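PDB 3EUA: putative fructose-aminoacid-6-phosphate deglycase from Bacillus subtilis, which catalyses the conversion of a range of fructosamine 6-phosphates to glucose 6-phosphate and a free amino acid. Local coordinates for residues C33-Y45 with G202-C214. Sequence-based numbering, arbitrary orientation.
Sequences CGGSSAIMYPSKY and GANYGVAYSYSIC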
loop_
_atom_site.group_PDB
_atom_site.type_symbol
_atom_site.label_atom_id
_atom_site.label_comp_id
_atom_site.label_asym_id
_atom_site.label_seq_id
_atom_site.Cartn_x
_atom_site.Cartn_y
_atom_site.Cartn_z
ATOM N N CYS A 33 -9.550 9.392 -1.616
ATOM C CA CYS A 33 -10.131 8.076 -1.712
ATOM C C CYS A 33 -10.095 7.485 -3.118
ATOM O O CYS A 33 -10.267 8.194 -4.107
ATOM C CB CYS A 33 -11.596 8.080 -1.265
ATOM S SG CYS A 33 -11.847 8.560 0.458
ATOM N N GLY A 34 -9.894 6.176 -3.172
ATOM C CA GLY A 34 -9.889 5.405 -4.408
ATOM C C GLY A 34 -9.033 5.973 -5.519
ATOM O O GLY A 34 -7.838 6.154 -5.338
ATOM N N GLY A 35 -9.661 6.276 -6.660
ATOM C CA GLY A 35 -8.963 6.825 -7.818
ATOM C C GLY A 35 -8.201 8.088 -7.506
ATOM O O GLY A 35 -7.091 8.332 -8.045
ATOM N N SER A 36 -8.790 8.924 -6.660
ATOM C CA SER A 36 -8.118 10.190 -6.276
ATOM C C SER A 36 -6.929 9.970 -5.380
ATOM O O SER A 36 -6.086 10.845 -5.322
ATOM C CB SER A 36 -9.076 11.178 -5.637
ATOM O OG SER A 36 -9.921 11.677 -6.643
ATOM N N SER A 37 -6.912 8.863 -4.631
ATOM C CA SER A 37 -5.764 8.506 -3.804
ATOM C C SER A 37 -4.712 7.946 -4.737
ATOM O O SER A 37 -3.533 8.286 -4.614
ATOM C CB SER A 37 -6.124 7.468 -2.762
ATOM O OG SER A 37 -5.006 7.088 -1.972
ATOM N N ALA A 38 -5.137 7.112 -5.699
ATOM C CA ALA A 38 -4.174 6.480 -6.628
ATOM C C ALA A 38 -3.333 7.488 -7.392
ATOM O O ALA A 38 -2.156 7.248 -7.637
ATOM C CB ALA A 38 -4.883 5.577 -7.595
ATOM N N ILE A 39 -3.917 8.624 -7.777
ATOM C CA ILE A 39 -3.149 9.625 -8.530
ATOM C C ILE A 39 -2.022 10.241 -7.711
ATOM O O ILE A 39 -1.169 10.916 -8.258
ATOM C CB ILE A 39 -4.006 10.782 -9.122
ATOM C CG1 ILE A 39 -4.428 11.815 -8.053
ATOM C CG2 ILE A 39 -5.191 10.228 -9.951
ATOM C CD1 ILE A 39 -4.920 13.133 -8.705
HETATM N N MSE A 40 -2.025 10.029 -6.401
HETATM C CA MSE A 40 -0.980 10.588 -5.538
HETATM C C MSE A 40 0.250 9.718 -5.317
HETATM O O MSE A 40 1.240 10.177 -4.723
HETATM C CB MSE A 40 -1.568 10.953 -4.187
HETATM C CG MSE A 40 -2.451 12.207 -4.248
HETATM SE SE MSE A 40 -3.467 12.486 -2.653
HETATM C CE MSE A 40 -4.593 13.831 -3.409
ATOM N N TYR A 41 0.203 8.469 -5.784
ATOM C CA TYR A 41 1.304 7.560 -5.575
ATOM C C TYR A 41 2.594 8.082 -6.210
ATOM O O TYR A 41 3.662 8.000 -5.594
ATOM C CB TYR A 41 0.976 6.138 -6.046
ATOM C CG TYR A 41 0.060 5.374 -5.109
ATOM C CD1 TYR A 41 -1.175 5.875 -4.723
ATOM C CD2 TYR A 41 0.378 4.110 -4.694
ATOM C CE1 TYR A 41 -2.022 5.146 -3.892
ATOM C CE2 TYR A 41 -0.474 3.371 -3.877
ATOM C CZ TYR A 41 -1.661 3.893 -3.482
ATOM O OH TYR A 41 -2.512 3.176 -2.662
ATOM N N PRO A 42 2.530 8.603 -7.442
ATOM C CA PRO A 42 3.733 9.171 -8.064
ATOM C C PRO A 42 4.313 10.343 -7.250
ATOM O O PRO A 42 5.511 10.503 -7.144
ATOM C CB PRO A 42 3.218 9.681 -9.398
ATOM C CG PRO A 42 2.000 8.949 -9.637
ATOM C CD PRO A 42 1.389 8.621 -8.359
ATOM N N SER A 43 3.437 11.160 -6.662
ATOM C CA SER A 43 3.906 12.285 -5.834
ATOM C C SER A 43 4.636 11.808 -4.582
ATOM O O SER A 43 5.532 12.508 -4.089
ATOM C CB SER A 43 2.747 13.198 -5.486
ATOM O OG SER A 43 2.317 13.883 -6.665
ATOM N N LYS A 44 4.199 10.671 -4.008
ATOM C CA LYS A 44 4.893 10.076 -2.854
ATOM C C LYS A 44 6.274 9.619 -3.331
ATOM O O LYS A 44 7.297 9.865 -2.652
ATOM C CB LYS A 44 4.033 8.966 -2.205
ATOM C CG LYS A 44 4.687 8.072 -1.144
ATOM C CD LYS A 44 5.412 8.783 -0.038
ATOM C CE LYS A 44 6.026 7.785 0.966
ATOM N NZ LYS A 44 6.989 8.418 1.917
ATOM N N TYR A 45 6.347 9.019 -4.509
ATOM C CA TYR A 45 7.622 8.601 -5.063
ATOM C C TYR A 45 8.547 9.811 -5.267
ATOM O O TYR A 45 9.709 9.753 -4.895
ATOM C CB TYR A 45 7.419 7.872 -6.369
ATOM C CG TYR A 45 8.647 7.253 -6.906
ATOM C CD1 TYR A 45 8.992 5.945 -6.566
ATOM C CD2 TYR A 45 9.456 7.938 -7.786
ATOM C CE1 TYR A 45 10.138 5.350 -7.094
ATOM C CE2 TYR A 45 10.564 7.370 -8.312
ATOM C CZ TYR A 45 10.915 6.074 -7.960
ATOM O OH TYR A 45 12.065 5.515 -8.497
ATOM N N GLY A 202 7.339 1.207 -8.139
ATOM C CA GLY A 202 7.724 2.614 -8.051
ATOM C C GLY A 202 6.611 3.612 -8.271
ATOM O O GLY A 202 5.532 3.468 -7.725
ATOM N N ALA A 203 6.863 4.600 -9.122
ATOM C CA ALA A 203 5.923 5.672 -9.418
ATOM C C ALA A 203 4.740 5.238 -10.263
ATOM O O ALA A 203 3.814 6.015 -10.430
ATOM C CB ALA A 203 6.644 6.818 -10.094
ATOM N N ASN A 204 4.783 4.008 -10.797
ATOM C CA ASN A 204 3.729 3.475 -11.656
ATOM C C ASN A 204 2.715 2.616 -10.905
ATOM O O ASN A 204 1.682 2.231 -11.479
ATOM C CB ASN A 204 4.397 2.590 -12.741
ATOM C CG ASN A 204 5.643 3.228 -13.307
ATOM O OD1 ASN A 204 6.763 2.759 -13.081
ATOM N ND2 ASN A 204 5.470 4.363 -13.935
ATOM N N TYR A 205 2.995 2.278 -9.638
ATOM C CA TYR A 205 2.126 1.375 -8.885
ATOM C C TYR A 205 0.713 1.911 -8.735
ATOM O O TYR A 205 -0.233 1.153 -8.893
ATOM C CB TYR A 205 2.725 0.968 -7.520
ATOM C CG TYR A 205 1.772 0.009 -6.794
ATOM C CD1 TYR A 205 1.657 -1.310 -7.209
ATOM C CD2 TYR A 205 0.935 0.445 -5.771
ATOM C CE1 TYR A 205 0.784 -2.178 -6.622
ATOM C CE2 TYR A 205 0.044 -0.445 -5.147
ATOM C CZ TYR A 205 -0.025 -1.748 -5.592
ATOM O OH TYR A 205 -0.911 -2.626 -5.025
ATOM N N GLY A 206 0.536 3.204 -8.488
ATOM C CA GLY A 206 -0.827 3.771 -8.354
ATOM C C GLY A 206 -1.649 3.664 -9.638
ATOM O O GLY A 206 -2.870 3.524 -9.559
ATOM N N VAL A 207 -0.984 3.672 -10.806
ATOM C CA VAL A 207 -1.653 3.514 -12.112
ATOM C C VAL A 207 -2.271 2.120 -12.218
ATOM O O VAL A 207 -3.422 1.978 -12.662
ATOM C CB VAL A 207 -0.675 3.806 -13.316
ATOM C CG1 VAL A 207 -1.326 3.576 -14.654
ATOM C CG2 VAL A 207 -0.170 5.212 -13.203
ATOM N N ALA A 208 -1.501 1.103 -11.805
ATOM C CA ALA A 208 -1.954 -0.270 -11.761
ATOM C C ALA A 208 -3.093 -0.392 -10.744
ATOM O O ALA A 208 -4.157 -0.993 -11.014
ATOM C CB ALA A 208 -0.814 -1.179 -11.336
ATOM N N TYR A 209 -2.882 0.157 -9.564
ATOM C CA TYR A 209 -3.906 0.089 -8.506
ATOM C C TYR A 209 -5.223 0.686 -8.989
ATOM O O TYR A 209 -6.305 0.072 -8.840
ATOM C CB TYR A 209 -3.379 0.766 -7.234
ATOM C CG TYR A 209 -4.387 0.875 -6.096
ATOM C CD1 TYR A 209 -4.793 -0.266 -5.370
ATOM C CD2 TYR A 209 -4.880 2.089 -5.703
ATOM C CE1 TYR A 209 -5.688 -0.161 -4.324
ATOM C CE2 TYR A 209 -5.802 2.199 -4.652
ATOM C CZ TYR A 209 -6.184 1.077 -3.961
ATOM O OH TYR A 209 -7.120 1.185 -2.926
ATOM N N SER A 210 -5.156 1.881 -9.576
ATOM C CA SER A 210 -6.366 2.542 -10.074
ATOM C C SER A 210 -7.018 1.695 -11.150
ATOM O O SER A 210 -8.231 1.525 -11.198
ATOM C CB SER A 210 -6.005 3.912 -10.655
ATOM O OG SER A 210 -7.199 4.639 -10.870
ATOM N N TYR A 211 -6.224 1.140 -12.048
ATOM C CA TYR A 211 -6.847 0.332 -13.119
ATOM C C TYR A 211 -7.576 -0.830 -12.509
ATOM O O TYR A 211 -8.662 -1.206 -12.969
ATOM C CB TYR A 211 -5.842 -0.193 -14.117
ATOM C CG TYR A 211 -6.437 -0.436 -15.482
ATOM C CD1 TYR A 211 -6.696 0.617 -16.315
ATOM C CD2 TYR A 211 -6.705 -1.697 -15.934
ATOM C CE1 TYR A 211 -7.250 0.437 -17.560
ATOM C CE2 TYR A 211 -7.244 -1.900 -17.212
ATOM C CZ TYR A 211 -7.498 -0.816 -18.013
ATOM O OH TYR A 211 -8.042 -0.969 -19.255
ATOM N N SER A 212 -6.979 -1.435 -11.488
ATOM C CA SER A 212 -7.603 -2.580 -10.820
ATOM C C SER A 212 -8.882 -2.232 -10.077
ATOM O O SER A 212 -9.950 -2.830 -10.325
ATOM C CB SER A 212 -6.638 -3.259 -9.823
ATOM O OG SER A 212 -5.581 -3.952 -10.501
ATOM N N ILE A 213 -8.795 -1.251 -9.198
ATOM C CA ILE A 213 -9.947 -0.941 -8.352
ATOM C C ILE A 213 -11.053 -0.091 -8.996
ATOM O O ILE A 213 -12.218 -0.296 -8.689
ATOM C CB ILE A 213 -9.527 -0.352 -6.981
ATOM C CG1 ILE A 213 -8.838 1.002 -7.145
ATOM C CG2 ILE A 213 -8.677 -1.392 -6.196
ATOM C CD1 ILE A 213 -9.072 1.923 -5.965
ATOM N N CYS A 214 -10.664 0.797 -9.907
ATOM C CA CYS A 214 -11.567 1.698 -10.619
ATOM C C CYS A 214 -12.025 1.172 -11.974
ATOM O O CYS A 214 -13.185 0.915 -12.165
ATOM C CB CYS A 214 -10.908 3.054 -10.781
ATOM S SG CYS A 214 -10.577 3.819 -9.172
HETATM O O HOH W 1 -7.089 7.180 -10.522
#
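The two SIS domains of the chain meet here along equivalent elements, each the turn and helix that follow the first strand of a parallel sheet: segment 33-45 succeeds strand 27-32, and strand 197-200 leads into segment 202-214. Helices 41-45 and 205-214 run nearly antiparallel, at 163°. Gly206 lets them come close: its CA lies 3.7 Å from Tyr41 CG and makes an off-centre CH-pi contact with that ring, where a CB would clash with Tyr41 CB and Ala38 O. With CG beside its backbone N (chi1 -76°), the Tyr41 side chain runs alongside that of Tyr205, its CE2 3.8 Å from Tyr205 CD2 at the edge of the latter ring. Tyr41 OH sits over the rim of one Tyr209 face, whose opposite face is covered by Ile213 CG1; the Tyr41 and Tyr209 rings are inclined by 27° and barely overlap. An alanine in place of Tyr41 is likely to open a gap over Gly206 and leave the Tyr205 and Tyr209 rings without the ring that packs against both. Ala38 CB packs 3.7 Å from Ser210 CB. A water bridges the segments, donating to Gly35 O (2.7 Å) and hydrogen-bonding Ser210 OG. At the other end Ala203 CB rests on the Tyr45 ring face, 4.1 Å from its centroid, while Tyr45 OH bonds Glu254. Glu231 of the second subunit hydrogen-bonds Tyr209 OH through OE1 and Gly34 N through OE2. Such pairing through the helices that follow the first strands is consistent with the pseudo-twofold double-SIS architecture of GlmS-like isomerase domains.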